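Endo alpha-1,4 polygalactosaminidase (Neosartorya fumigata, PDB 6OJ1) hydrolyses alpha-1,4-linked galactosamine polymers from within the chain as a glycoside hydrolase of family GH114, and so disrupts microbial biofilms. Local coordinates at residues Ile62-Asn67 with Leu134-Asp139; Gly89-Glu92 with Asp97-Lys100; Ile129-Leu134 with His178-Ser183; Ser247-Ala252 with Thr263-Met268. All coordinates share one frame; numbering follows the deposited sequence.

Contact 1 (Ile62-Asn67 with Leu134-Asp139); sequences IDLFIN and LDMARD
Asp63 OD2 is gripped by two backbone amides of the turn that carries Leu64 and Phe65, the two residues that touch helix 124-140. Phe65 N approaches from above the carboxylate plane at 2.9 Å, making an Asx turn, while Ile66 N, 3.0 Å from OD2, meets the anti lone pair of that oxygen. Asp63 OD1 forms a salt bridge with Arg95, which further restrains the carboxylate. Asn67 closes the loop with its amide: ND2 donates to Asp63 O at 2.9 Å in a nearly straight bond (173°), lying on a lone pair in the carbonyl plane.

The turn so held presents Leu64 to residues 134-139. With CG anti to the backbone N (chi1 170°), the branch CD1 drives against the helix, tight against Ala137 CA at 3.5 Å and 3.7 Å from Ala137 CB. Alanine suits this place because a bare methyl lets the leucine branch come up against the helix backbone. The same leucine methyl also meets Met136 CG, at 4.0 Å. The methionine chain runs out extended through its first two torsions, which puts SD near Phe65 CD1 at 4.1 Å; the bend at chi3 only directs CE. The sulfur meets the ring obliquely, in a Met-aromatic contact that a flexible, polarisable thioether makes readily. Lys140 NZ bonds Leu64 O and Asn67 O, adding a polar tie beside this apolar patch. The whole is a loop leaving a parallel strand and packing on an outer helix, as expected in a (beta/alpha)-barrel.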
loop_
_atom_site.group_PDB
_atom_site.type_symbol
_atom_site.label_atom_id
_atom_site.label_comp_id
_atom_site.label_asym_id
_atom_site.label_seq_id
_atom_site.Cartn_x
_atom_site.Cartn_y
_atom_site.Cartn_z
ATOM N N ILE A 62 4.357 3.764 -6.489
ATOM C CA ILE A 62 4.009 3.437 -7.870
ATOM C C ILE A 62 3.989 1.921 -8.044
ATOM O O ILE A 62 4.549 1.166 -7.242
ATOM C CB ILE A 62 4.983 4.072 -8.880
ATOM C CG1 ILE A 62 6.405 3.542 -8.643
ATOM C CG2 ILE A 62 4.967 5.616 -8.764
ATOM C CD1 ILE A 62 7.463 4.125 -9.603
ATOM N N ASP A 63 3.345 1.480 -9.122
ATOM C CA ASP A 63 3.164 0.048 -9.351
ATOM C C ASP A 63 4.487 -0.664 -9.628
ATOM O O ASP A 63 5.300 -0.215 -10.442
ATOM C CB ASP A 63 2.187 -0.172 -10.505
ATOM C CG ASP A 63 1.848 -1.638 -10.690
ATOM O OD1 ASP A 63 0.917 -2.126 -10.001
ATOM O OD2 ASP A 63 2.545 -2.306 -11.486
ATOM N N LEU A 64 4.691 -1.799 -8.944
ATOM C CA LEU A 64 5.919 -2.578 -9.080
ATOM C C LEU A 64 6.136 -3.078 -10.505
ATOM O O LEU A 64 7.268 -3.079 -11.005
ATOM C CB LEU A 64 5.866 -3.774 -8.115
ATOM C CG LEU A 64 6.958 -4.828 -8.304
ATOM C CD1 LEU A 64 8.328 -4.234 -8.048
ATOM C CD2 LEU A 64 6.666 -5.996 -7.365
ATOM N N PHE A 65 5.082 -3.567 -11.151
ATOM C CA PHE A 65 5.272 -4.287 -12.406
ATOM C C PHE A 65 5.431 -3.346 -13.586
ATOM O O PHE A 65 6.293 -3.570 -14.441
ATOM C CB PHE A 65 4.090 -5.216 -12.674
ATOM C CG PHE A 65 4.118 -6.494 -11.883
ATOM C CD1 PHE A 65 4.869 -7.582 -12.323
ATOM C CD2 PHE A 65 3.363 -6.625 -10.735
ATOM C CE1 PHE A 65 4.880 -8.775 -11.615
ATOM C CE2 PHE A 65 3.366 -7.826 -10.010
ATOM C CZ PHE A 65 4.132 -8.898 -10.451
ATOM N N ILE A 66 4.613 -2.293 -13.655
ATOM C CA ILE A 66 4.525 -1.532 -14.900
ATOM C C ILE A 66 5.515 -0.385 -14.964
ATOM O O ILE A 66 5.588 0.295 -15.998
ATOM C CB ILE A 66 3.081 -1.042 -15.124
ATOM C CG1 ILE A 66 2.680 -0.012 -14.079
ATOM C CG2 ILE A 66 2.126 -2.223 -15.083
ATOM C CD1 ILE A 66 1.198 0.333 -14.136
ATOM N N ASN A 67 6.306 -0.168 -13.917
ATOM C CA ASN A 67 7.344 0.856 -13.923
ATOM C C ASN A 67 8.725 0.228 -14.044
ATOM O O ASN A 67 9.019 -0.766 -13.383
ATOM C CB ASN A 67 7.262 1.681 -12.654
ATOM C CG ASN A 67 6.086 2.604 -12.682
ATOM O OD1 ASN A 67 6.110 3.606 -13.399
ATOM N ND2 ASN A 67 5.040 2.268 -11.938
ATOM N N LEU A 134 9.123 -9.627 -4.351
ATOM C CA LEU A 134 10.057 -8.818 -3.564
ATOM C C LEU A 134 11.448 -8.801 -4.192
ATOM O O LEU A 134 12.139 -7.775 -4.146
ATOM C CB LEU A 134 10.137 -9.341 -2.121
ATOM C CG LEU A 134 8.847 -9.126 -1.310
ATOM C CD1 LEU A 134 8.970 -9.837 0.058
ATOM C CD2 LEU A 134 8.501 -7.652 -1.113
ATOM N N ASP A 135 11.886 -9.932 -4.761
ATOM C CA ASP A 135 13.121 -9.951 -5.537
ATOM C C ASP A 135 13.068 -8.918 -6.650
ATOM O O ASP A 135 14.022 -8.157 -6.856
ATOM C CB ASP A 135 13.364 -11.336 -6.153
ATOM C CG ASP A 135 13.837 -12.376 -5.159
ATOM O OD1 ASP A 135 14.071 -12.066 -3.969
ATOM O OD2 ASP A 135 13.971 -13.543 -5.597
ATOM N N MET A 136 11.955 -8.883 -7.385
ATOM C CA MET A 136 11.816 -7.906 -8.460
ATOM C C MET A 136 11.886 -6.477 -7.928
ATOM O O MET A 136 12.570 -5.621 -8.506
ATOM C CB MET A 136 10.508 -8.116 -9.223
ATOM C CG MET A 136 10.268 -6.946 -10.213
ATOM S SD MET A 136 8.700 -7.099 -11.096
ATOM C CE MET A 136 9.159 -8.382 -12.234
ATOM N N ALA A 137 11.178 -6.196 -6.828
ATOM C CA ALA A 137 11.235 -4.860 -6.235
ATOM C C ALA A 137 12.661 -4.480 -5.870
ATOM O O ALA A 137 13.120 -3.372 -6.182
ATOM C CB ALA A 137 10.331 -4.778 -5.001
ATOM N N ARG A 138 13.374 -5.382 -5.190
ATOM C CA ARG A 138 14.773 -5.126 -4.863
ATOM C C ARG A 138 15.597 -4.875 -6.124
ATOM O O ARG A 138 16.360 -3.905 -6.202
ATOM C CB ARG A 138 15.357 -6.310 -4.086
ATOM C CG ARG A 138 16.860 -6.184 -3.838
ATOM C CD ARG A 138 17.503 -7.585 -3.665
ATOM N NE ARG A 138 17.230 -8.454 -4.816
ATOM C CZ ARG A 138 17.099 -9.779 -4.758
ATOM N NH1 ARG A 138 17.217 -10.450 -3.594
ATOM N NH2 ARG A 138 16.856 -10.447 -5.880
ATOM N N ASP A 139 15.450 -5.750 -7.122
ATOM C CA ASP A 139 16.238 -5.638 -8.345
ATOM C C ASP A 139 15.955 -4.342 -9.084
ATOM O O ASP A 139 16.849 -3.799 -9.746
ATOM C CB ASP A 139 15.966 -6.827 -9.275
ATOM C CG ASP A 139 16.468 -8.147 -8.721
ATOM O OD1 ASP A 139 17.281 -8.139 -7.770
ATOM O OD2 ASP A 139 16.028 -9.203 -9.230
#

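Contact 2 (Gly89-Glu92 with Asp97-Lys100); sequences GSYE and DKDK. With EDO (1,2-ethanediol), chain G.
Strand 90-92, an outermost strand of a small three-stranded antiparallel sheet, meets the 3-10 turn at 98-100 mainly where Tyr91 lies against Lys98. The phenol, with CG anti to the backbone N (chi1 169°), reaches across so that Lys98 O sits at the ring edge, in its plane, 3.5 Å from Tyr91 CE1. Farther out, Tyr91 OH touches Lys98 CD at 3.6 Å, so a long aromatic arm with a polar tip spans both the backbone and the aliphatic part of the lysine. Lys98 CB also approaches Glu92 O, at 3.9 Å. The lysine starts with CG wedged between its own N and carbonyl carbon and then bends twice, which takes NZ to Asp99 OD2 in a weak salt bridge of 3.2 Å.

The turn itself is closed by Lys100 N bonding Asp97 O. On its side toward helix 124-140, a 1,2-ethanediol, probably from the crystallisation liquor, links two charged ends: its O2 donates to Asp97 OD2 at 2.7 Å and accepts from Lys100 NZ, also at 2.7 Å. Asp97 OD2 additionally pairs with Arg133, and Lys100 NZ with Asp132, while Glu92 is held by Arg95 and the Tyr91 ring packs edge-to-face with Phe101. The arrangement is that of an antiparallel strand and its following loop, added to a (beta/alpha)-barrel, the short 3-10 turn lodged between an edge strand and a barrel helix.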
loop_
_atom_site.group_PDB
_atom_site.type_symbol
_atom_site.label_atom_id
_atom_site.label_comp_id
_atom_site.label_asym_id
_atom_site.label_seq_id
_atom_site.Cartn_x
_atom_site.Cartn_y
_atom_site.Cartn_z
ATOM N N GLY A 89 -2.234 -9.992 -1.303
ATOM C CA GLY A 89 -3.332 -10.839 -0.887
ATOM C C GLY A 89 -4.383 -11.104 -1.938
ATOM O O GLY A 89 -5.368 -11.790 -1.647
ATOM N N SER A 90 -4.196 -10.592 -3.161
ATOM C CA SER A 90 -5.129 -10.880 -4.241
ATOM C C SER A 90 -4.390 -11.344 -5.489
ATOM O O SER A 90 -3.268 -10.908 -5.782
ATOM C CB SER A 90 -6.025 -9.680 -4.590
ATOM O OG SER A 90 -5.389 -8.808 -5.508
ATOM N N TYR A 91 -5.040 -12.267 -6.193
ATOM C CA TYR A 91 -4.666 -12.645 -7.548
ATOM C C TYR A 91 -5.216 -11.621 -8.533
ATOM O O TYR A 91 -6.416 -11.345 -8.527
ATOM C CB TYR A 91 -5.239 -14.025 -7.856
ATOM C CG TYR A 91 -5.175 -14.449 -9.305
ATOM C CD1 TYR A 91 -4.023 -15.017 -9.825
ATOM C CD2 TYR A 91 -6.281 -14.336 -10.133
ATOM C CE1 TYR A 91 -3.964 -15.432 -11.140
ATOM C CE2 TYR A 91 -6.242 -14.750 -11.445
ATOM C CZ TYR A 91 -5.076 -15.298 -11.944
ATOM O OH TYR A 91 -5.048 -15.709 -13.250
ATOM N N GLU A 92 -4.339 -11.068 -9.375
ATOM C CA GLU A 92 -4.695 -10.121 -10.425
ATOM C C GLU A 92 -4.387 -10.778 -11.757
ATOM O O GLU A 92 -3.227 -11.106 -12.019
ATOM C CB GLU A 92 -3.889 -8.823 -10.298
ATOM C CG GLU A 92 -4.018 -8.121 -8.958
ATOM C CD GLU A 92 -2.847 -7.195 -8.680
ATOM O OE1 GLU A 92 -1.695 -7.665 -8.661
ATOM O OE2 GLU A 92 -3.087 -5.988 -8.483
ATOM N N ASP A 97 3.201 -12.647 -13.911
ATOM C CA ASP A 97 3.431 -13.873 -13.159
ATOM C C ASP A 97 2.134 -14.544 -12.744
ATOM O O ASP A 97 2.147 -15.400 -11.849
ATOM C CB ASP A 97 4.310 -13.608 -11.930
ATOM C CG ASP A 97 3.660 -12.660 -10.904
ATOM O OD1 ASP A 97 2.548 -12.144 -11.145
ATOM O OD2 ASP A 97 4.273 -12.421 -9.836
ATOM N N LYS A 98 1.013 -14.209 -13.401
ATOM C CA LYS A 98 -0.261 -14.766 -12.943
ATOM C C LYS A 98 -0.292 -16.284 -13.071
ATOM O O LYS A 98 -0.987 -16.952 -12.294
ATOM C CB LYS A 98 -1.432 -14.169 -13.720
ATOM C CG LYS A 98 -1.331 -14.399 -15.208
ATOM C CD LYS A 98 -2.645 -14.856 -15.789
ATOM C CE LYS A 98 -2.753 -14.516 -17.270
ATOM N NZ LYS A 98 -1.825 -15.298 -18.124
ATOM N N ASP A 99 0.454 -16.842 -14.028
ATOM C CA ASP A 99 0.399 -18.286 -14.243
ATOM C C ASP A 99 1.145 -19.078 -13.173
ATOM O O ASP A 99 1.049 -20.313 -13.165
ATOM C CB ASP A 99 0.940 -18.629 -15.617
ATOM C CG ASP A 99 0.064 -18.083 -16.731
ATOM O OD1 ASP A 99 -1.155 -18.364 -16.731
ATOM O OD2 ASP A 99 0.584 -17.344 -17.577
ATOM N N LYS A 100 1.866 -18.409 -12.273
ATOM C CA LYS A 100 2.484 -19.126 -11.158
ATOM C C LYS A 100 1.457 -19.621 -10.157
ATOM O O LYS A 100 1.721 -20.594 -9.431
ATOM C CB LYS A 100 3.482 -18.228 -10.432
ATOM C CG LYS A 100 4.691 -17.815 -11.297
ATOM C CD LYS A 100 5.593 -16.845 -10.518
ATOM C CE LYS A 100 6.884 -16.520 -11.279
ATOM N NZ LYS A 100 7.747 -15.567 -10.502
HETATM C C1 EDO G . 8.406 -12.021 -11.205
HETATM O O1 EDO G . 7.485 -12.001 -12.298
HETATM C C2 EDO G . 7.606 -11.929 -9.920
HETATM O O2 EDO G . 6.829 -13.122 -9.748
#

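Contact 3 (Ile129-Leu134 with His178-Ser183); sequences IMLDRL and HARNMS. With NAG (2-acetamido-2-deoxy-beta-D-glucopyranose), chain D.
Leu131 begins the contact: its branch CD2 meets the guanidinium of Arg180 obliquely, 3.9 Å from NH1, the two side chains crossing at about a right angle. No bond forms here; leucine simply offers a greasy surface along which a long arginine can lie. One turn on, Leu134 takes up the aliphatic part of the same residue, with CB 3.7 Å from Arg180 CD. The arginine is stretched from CG to NE, and this extended run carries its charged end over the helix, where NE makes a salt bridge with Asp135 and NH2 bonds Ala176 O. Those bonds hold NE and NH2 while CD rests on Leu134.

Leu134 also meets Met182, by two different parts. Its carbonyl oxygen, already the acceptor for a helical bond from Arg138 N, is 3.5 Å from Met182 CE, and its CD2 lies 4.3 Å from that same methyl. A bend at the last torsion (chi3 -61°) turns the methionine tip back to this helix. Between Arg180 and Met182, Asn181 takes a positive phi of 65° and ends helix 163-179 as the C-prime residue of a Schellman motif. It carries a glycan, ND2 being joined to C1 of an N-acetylglucosamine. Here neighbouring outer helices of the (beta/alpha)-barrel meet where one stops and the chain turns back into the sheet.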
loop_
_atom_site.group_PDB
_atom_site.type_symbol
_atom_site.label_atom_id
_atom_site.label_comp_id
_atom_site.label_asym_id
_atom_site.label_seq_id
_atom_site.Cartn_x
_atom_site.Cartn_y
_atom_site.Cartn_z
ATOM N N ILE A 129 5.657 -16.878 -4.470
ATOM C CA ILE A 129 5.409 -15.863 -5.497
ATOM C C ILE A 129 5.686 -14.474 -4.936
ATOM O O ILE A 129 6.282 -13.621 -5.611
ATOM C CB ILE A 129 3.969 -15.977 -6.041
ATOM C CG1 ILE A 129 3.791 -17.285 -6.822
ATOM C CG2 ILE A 129 3.610 -14.747 -6.941
ATOM C CD1 ILE A 129 2.318 -17.629 -7.064
ATOM N N MET A 130 5.263 -14.218 -3.690
ATOM C CA MET A 130 5.524 -12.904 -3.106
ATOM C C MET A 130 7.012 -12.679 -2.879
ATOM O O MET A 130 7.483 -11.540 -3.004
ATOM C CB MET A 130 4.748 -12.718 -1.798
ATOM C CG MET A 130 3.227 -12.808 -2.009
ATOM S SD MET A 130 2.649 -11.826 -3.420
ATOM C CE MET A 130 1.121 -12.684 -3.849
ATOM N N LEU A 131 7.764 -13.733 -2.548
ATOM C CA LEU A 131 9.217 -13.588 -2.483
ATOM C C LEU A 131 9.794 -13.251 -3.847
ATOM O O LEU A 131 10.710 -12.430 -3.947
ATOM C CB LEU A 131 9.871 -14.862 -1.953
ATOM C CG LEU A 131 9.591 -15.224 -0.499
ATOM C CD1 LEU A 131 10.290 -16.525 -0.176
ATOM C CD2 LEU A 131 10.073 -14.103 0.418
ATOM N N ASP A 132 9.282 -13.888 -4.909
ATOM C CA ASP A 132 9.718 -13.535 -6.264
ATOM C C ASP A 132 9.415 -12.066 -6.579
ATOM O O ASP A 132 10.223 -11.377 -7.221
ATOM C CB ASP A 132 9.033 -14.426 -7.306
ATOM C CG ASP A 132 9.442 -15.890 -7.229
ATOM O OD1 ASP A 132 10.380 -16.244 -6.486
ATOM O OD2 ASP A 132 8.785 -16.699 -7.925
ATOM N N ARG A 133 8.245 -11.574 -6.153
ATOM C CA ARG A 133 7.892 -10.179 -6.400
ATOM C C ARG A 133 8.776 -9.242 -5.591
ATOM O O ARG A 133 9.163 -8.178 -6.088
ATOM C CB ARG A 133 6.410 -9.940 -6.089
ATOM C CG ARG A 133 5.468 -10.563 -7.145
ATOM C CD ARG A 133 3.988 -10.440 -6.760
ATOM N NE ARG A 133 3.118 -10.977 -7.806
ATOM C CZ ARG A 133 1.794 -10.838 -7.828
ATOM N NH1 ARG A 133 1.159 -10.208 -6.841
ATOM N NH2 ARG A 133 1.096 -11.347 -8.844
ATOM N N LEU A 134 9.123 -9.627 -4.351
ATOM C CA LEU A 134 10.057 -8.818 -3.564
ATOM C C LEU A 134 11.448 -8.801 -4.192
ATOM O O LEU A 134 12.139 -7.775 -4.146
ATOM C CB LEU A 134 10.137 -9.341 -2.121
ATOM C CG LEU A 134 8.847 -9.126 -1.310
ATOM C CD1 LEU A 134 8.970 -9.837 0.058
ATOM C CD2 LEU A 134 8.501 -7.652 -1.113
ATOM N N HIS A 178 12.849 -6.658 4.526
ATOM C CA HIS A 178 14.016 -6.125 5.220
ATOM C C HIS A 178 15.275 -6.885 4.831
ATOM O O HIS A 178 16.356 -6.293 4.758
ATOM C CB HIS A 178 13.808 -6.174 6.740
ATOM C CG HIS A 178 12.694 -5.300 7.228
ATOM N ND1 HIS A 178 12.061 -5.503 8.437
ATOM C CD2 HIS A 178 12.098 -4.219 6.665
ATOM C CE1 HIS A 178 11.115 -4.591 8.593
ATOM N NE2 HIS A 178 11.119 -3.797 7.535
ATOM N N ALA A 179 15.144 -8.183 4.533
ATOM C CA ALA A 179 16.302 -8.978 4.127
ATOM C C ALA A 179 16.825 -8.531 2.776
ATOM O O ALA A 179 18.001 -8.751 2.462
ATOM C CB ALA A 179 15.941 -10.459 4.060
ATOM N N ARG A 180 15.964 -7.909 1.984
ATOM C CA ARG A 180 16.326 -7.365 0.684
ATOM C C ARG A 180 16.607 -5.872 0.753
ATOM O O ARG A 180 16.663 -5.210 -0.291
ATOM C CB ARG A 180 15.208 -7.674 -0.312
ATOM C CG ARG A 180 15.024 -9.167 -0.524
ATOM C CD ARG A 180 13.626 -9.497 -1.057
ATOM N NE ARG A 180 13.563 -10.887 -1.517
ATOM C CZ ARG A 180 13.495 -11.950 -0.715
ATOM N NH1 ARG A 180 13.450 -13.172 -1.248
ATOM N NH2 ARG A 180 13.503 -11.809 0.621
ATOM N N ASN A 181 16.791 -5.336 1.965
ATOM C CA ASN A 181 17.130 -3.930 2.199
ATOM C C ASN A 181 16.019 -2.974 1.778
ATOM O O ASN A 181 16.287 -1.850 1.335
ATOM C CB ASN A 181 18.436 -3.557 1.500
ATOM C CG ASN A 181 19.022 -2.278 2.018
ATOM O OD1 ASN A 181 19.062 -2.031 3.224
ATOM N ND2 ASN A 181 19.471 -1.441 1.105
ATOM N N MET A 182 14.765 -3.400 1.903
ATOM C CA MET A 182 13.636 -2.536 1.608
ATOM C C MET A 182 12.769 -2.358 2.844
ATOM O O MET A 182 12.655 -3.262 3.681
ATOM C CB MET A 182 12.781 -3.107 0.476
ATOM C CG MET A 182 13.528 -3.143 -0.863
ATOM S SD MET A 182 12.501 -3.846 -2.165
ATOM C CE MET A 182 12.219 -5.481 -1.525
ATOM N N SER A 183 12.145 -1.187 2.933
ATOM C CA SER A 183 11.145 -0.900 3.947
ATOM C C SER A 183 9.776 -1.411 3.497
ATOM O O SER A 183 9.571 -1.790 2.340
ATOM C CB SER A 183 11.116 0.600 4.243
ATOM O OG SER A 183 12.411 1.020 4.654
HETATM C C1 NAG D . 20.076 -0.221 1.536
HETATM C C2 NAG D . 21.165 0.169 0.555
HETATM C C3 NAG D . 22.027 1.275 1.156
HETATM C C4 NAG D . 21.141 2.438 1.600
HETATM C C5 NAG D . 19.967 1.950 2.462
HETATM C C6 NAG D . 18.958 3.033 2.775
HETATM C C7 NAG D . 22.550 -1.833 1.020
HETATM C C8 NAG D . 23.283 -2.990 0.403
HETATM N N2 NAG D . 21.960 -0.987 0.162
HETATM O O3 NAG D . 22.976 1.719 0.192
HETATM O O4 NAG D . 21.898 3.379 2.354
HETATM O O5 NAG D . 19.249 0.898 1.796
HETATM O O6 NAG D . 18.358 3.546 1.593
HETATM O O7 NAG D . 22.511 -1.666 2.238
#

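Contact 4 (Ser247-Ala252 with Thr263-Met268); sequences SQKNAA and TVIKNM
Ile265 extends its longer branch toward helix 247-252, and its torsions decide what it meets. CG1 stands anti to the carbonyl carbon (chi1 -65°), and the chain continues nearly extended, so that CD1 reaches Lys249 CG at 3.8 Å while CG1 lies 4.2 Å from Ala252 CB. Lys249 has its CG anti to the backbone N and is bent at chi2 (147°), crossing the isoleucine at about a right angle. Its aliphatic stem thus lies on CD1, and its ammonium goes on to a weak bond with Tyr276 O and a long ion pair with Glu275. Alanine suits position 252 because a single methyl faces the strand and leaves room for isoleucine.

Thr263 splits its two branches by chemistry. CG2, anti to the backbone N, touches Ala252 O at 3.9 Å, whereas OG1 bonds His229 on the neighbouring strand. The axes of 247-252 and 263-266 approach to 9.8 Å, their N-to-C directions 140° apart, within the beta-alpha-beta unit of strand 227-231, helix 246-253 and strand 261-266. Between these two segments no hydrogen bond forms, so the contact rests on apolar packing and gives no polar return to Ala252 O, which is buried without any modelled partner and probably costs a little stability.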
loop_
_atom_site.group_PDB
_atom_site.type_symbol
_atom_site.label_atom_id
_atom_site.label_comp_id
_atom_site.label_asym_id
_atom_site.label_seq_id
_atom_site.Cartn_x
_atom_site.Cartn_y
_atom_site.Cartn_z
ATOM N N SER A 247 -15.576 21.981 1.302
ATOM C CA SER A 247 -16.149 21.130 2.340
ATOM C C SER A 247 -15.635 19.701 2.229
ATOM O O SER A 247 -15.260 19.087 3.235
ATOM C CB SER A 247 -17.677 21.162 2.251
ATOM O OG SER A 247 -18.233 19.927 2.666
ATOM N N GLN A 248 -15.628 19.148 1.011
ATOM C CA GLN A 248 -15.084 17.808 0.805
ATOM C C GLN A 248 -13.597 17.759 1.139
ATOM O O GLN A 248 -13.110 16.775 1.710
ATOM C CB GLN A 248 -15.328 17.360 -0.636
ATOM C CG GLN A 248 -16.644 16.630 -0.853
ATOM C CD GLN A 248 -16.824 16.183 -2.294
ATOM O OE1 GLN A 248 -16.310 16.812 -3.220
ATOM N NE2 GLN A 248 -17.550 15.088 -2.490
ATOM N N LYS A 249 -12.857 18.811 0.786
ATOM C CA LYS A 249 -11.444 18.867 1.138
ATOM C C LYS A 249 -11.261 18.905 2.651
ATOM O O LYS A 249 -10.389 18.222 3.198
ATOM C CB LYS A 249 -10.804 20.087 0.487
ATOM C CG LYS A 249 -9.305 20.141 0.591
ATOM C CD LYS A 249 -8.730 20.808 -0.640
ATOM C CE LYS A 249 -7.240 21.026 -0.495
ATOM N NZ LYS A 249 -6.608 21.509 -1.758
ATOM N N ASN A 250 -12.088 19.687 3.346
ATOM C CA ASN A 250 -11.957 19.778 4.797
ATOM C C ASN A 250 -12.306 18.459 5.472
ATOM O O ASN A 250 -11.657 18.071 6.450
ATOM C CB ASN A 250 -12.819 20.919 5.331
ATOM C CG ASN A 250 -12.035 22.207 5.464
ATOM O OD1 ASN A 250 -11.922 22.775 6.553
ATOM N ND2 ASN A 250 -11.452 22.653 4.360
ATOM N N ALA A 251 -13.308 17.744 4.960
ATOM C CA ALA A 251 -13.641 16.439 5.522
ATOM C C ALA A 251 -12.484 15.457 5.378
ATOM O O ALA A 251 -12.249 14.624 6.262
ATOM C CB ALA A 251 -14.901 15.884 4.855
ATOM N N ALA A 252 -11.745 15.541 4.271
ATOM C CA ALA A 252 -10.630 14.631 4.039
ATOM C C ALA A 252 -9.389 15.003 4.841
ATOM O O ALA A 252 -8.554 14.132 5.107
ATOM C CB ALA A 252 -10.282 14.613 2.548
ATOM N N THR A 263 -1.585 13.288 3.988
ATOM C CA THR A 263 -2.823 13.098 3.251
ATOM C C THR A 263 -2.631 13.439 1.780
ATOM O O THR A 263 -1.988 14.438 1.440
ATOM C CB THR A 263 -3.943 13.949 3.852
ATOM O OG1 THR A 263 -4.167 13.544 5.213
ATOM C CG2 THR A 263 -5.231 13.778 3.052
ATOM N N VAL A 264 -3.180 12.586 0.911
ATOM C CA VAL A 264 -3.416 12.930 -0.489
ATOM C C VAL A 264 -4.902 12.782 -0.784
ATOM O O VAL A 264 -5.559 11.853 -0.299
ATOM C CB VAL A 264 -2.593 12.066 -1.470
ATOM C CG1 VAL A 264 -1.141 12.493 -1.459
ATOM C CG2 VAL A 264 -2.745 10.566 -1.149
ATOM N N ILE A 265 -5.426 13.697 -1.590
ATOM C CA ILE A 265 -6.762 13.579 -2.155
ATOM C C ILE A 265 -6.602 13.056 -3.573
ATOM O O ILE A 265 -5.855 13.639 -4.369
ATOM C CB ILE A 265 -7.486 14.935 -2.119
ATOM C CG1 ILE A 265 -7.717 15.345 -0.660
ATOM C CG2 ILE A 265 -8.781 14.881 -2.883
ATOM C CD1 ILE A 265 -7.898 16.824 -0.474
ATOM N N LYS A 266 -7.263 11.935 -3.886
ATOM C CA LYS A 266 -7.015 11.226 -5.137
ATOM C C LYS A 266 -8.334 10.842 -5.798
ATOM O O LYS A 266 -9.383 10.765 -5.151
ATOM C CB LYS A 266 -6.172 9.935 -4.912
ATOM C CG LYS A 266 -4.814 10.157 -4.273
ATOM C CD LYS A 266 -3.867 10.834 -5.268
ATOM C CE LYS A 266 -3.561 9.927 -6.465
ATOM N NZ LYS A 266 -2.523 10.592 -7.328
ATOM N N ASN A 267 -8.260 10.574 -7.104
ATOM C CA ASN A 267 -9.294 9.791 -7.768
ATOM C C ASN A 267 -9.233 8.338 -7.305
ATOM O O ASN A 267 -8.167 7.824 -6.967
ATOM C CB ASN A 267 -9.111 9.816 -9.284
ATOM C CG ASN A 267 -9.325 11.176 -9.873
ATOM O OD1 ASN A 267 -10.291 11.865 -9.547
ATOM N ND2 ASN A 267 -8.430 11.573 -10.776
ATOM N N MET A 268 -10.395 7.661 -7.333
ATOM C CA MET A 268 -10.436 6.248 -6.950
ATOM C C MET A 268 -9.575 5.383 -7.870
ATOM O O MET A 268 -9.098 4.318 -7.456
ATOM C CB MET A 268 -11.890 5.748 -6.945
ATOM C CG MET A 268 -12.064 4.289 -6.541
ATOM S SD MET A 268 -11.958 3.999 -4.757
ATOM C CE MET A 268 -13.444 4.806 -4.186
#

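How the contacts relate
Contacts 1 and 3 both use helix 124-140 and share Leu134; their centres are 10 Å apart, and Asp135 OD1 of contact 1 forms a 2.8 Å salt bridge with Arg180 NE of contact 3. Contact 2, nested in the loop closed by contact 1, reaches the same helix through two salt bridges: Asp97 OD2 to Arg133 NE at 2.7 Å and Lys100 NZ to Asp132 OD2 at 3.0 Å. Phe65 CZ also packs on Asp97 OD2. Helix 124-140 is therefore the hub of the first three. Contact 4 stands apart, its centre about 28 Å from that of contact 1 and beyond the chain's centre, although contacts 1 and 4 reach the same barrel sheet.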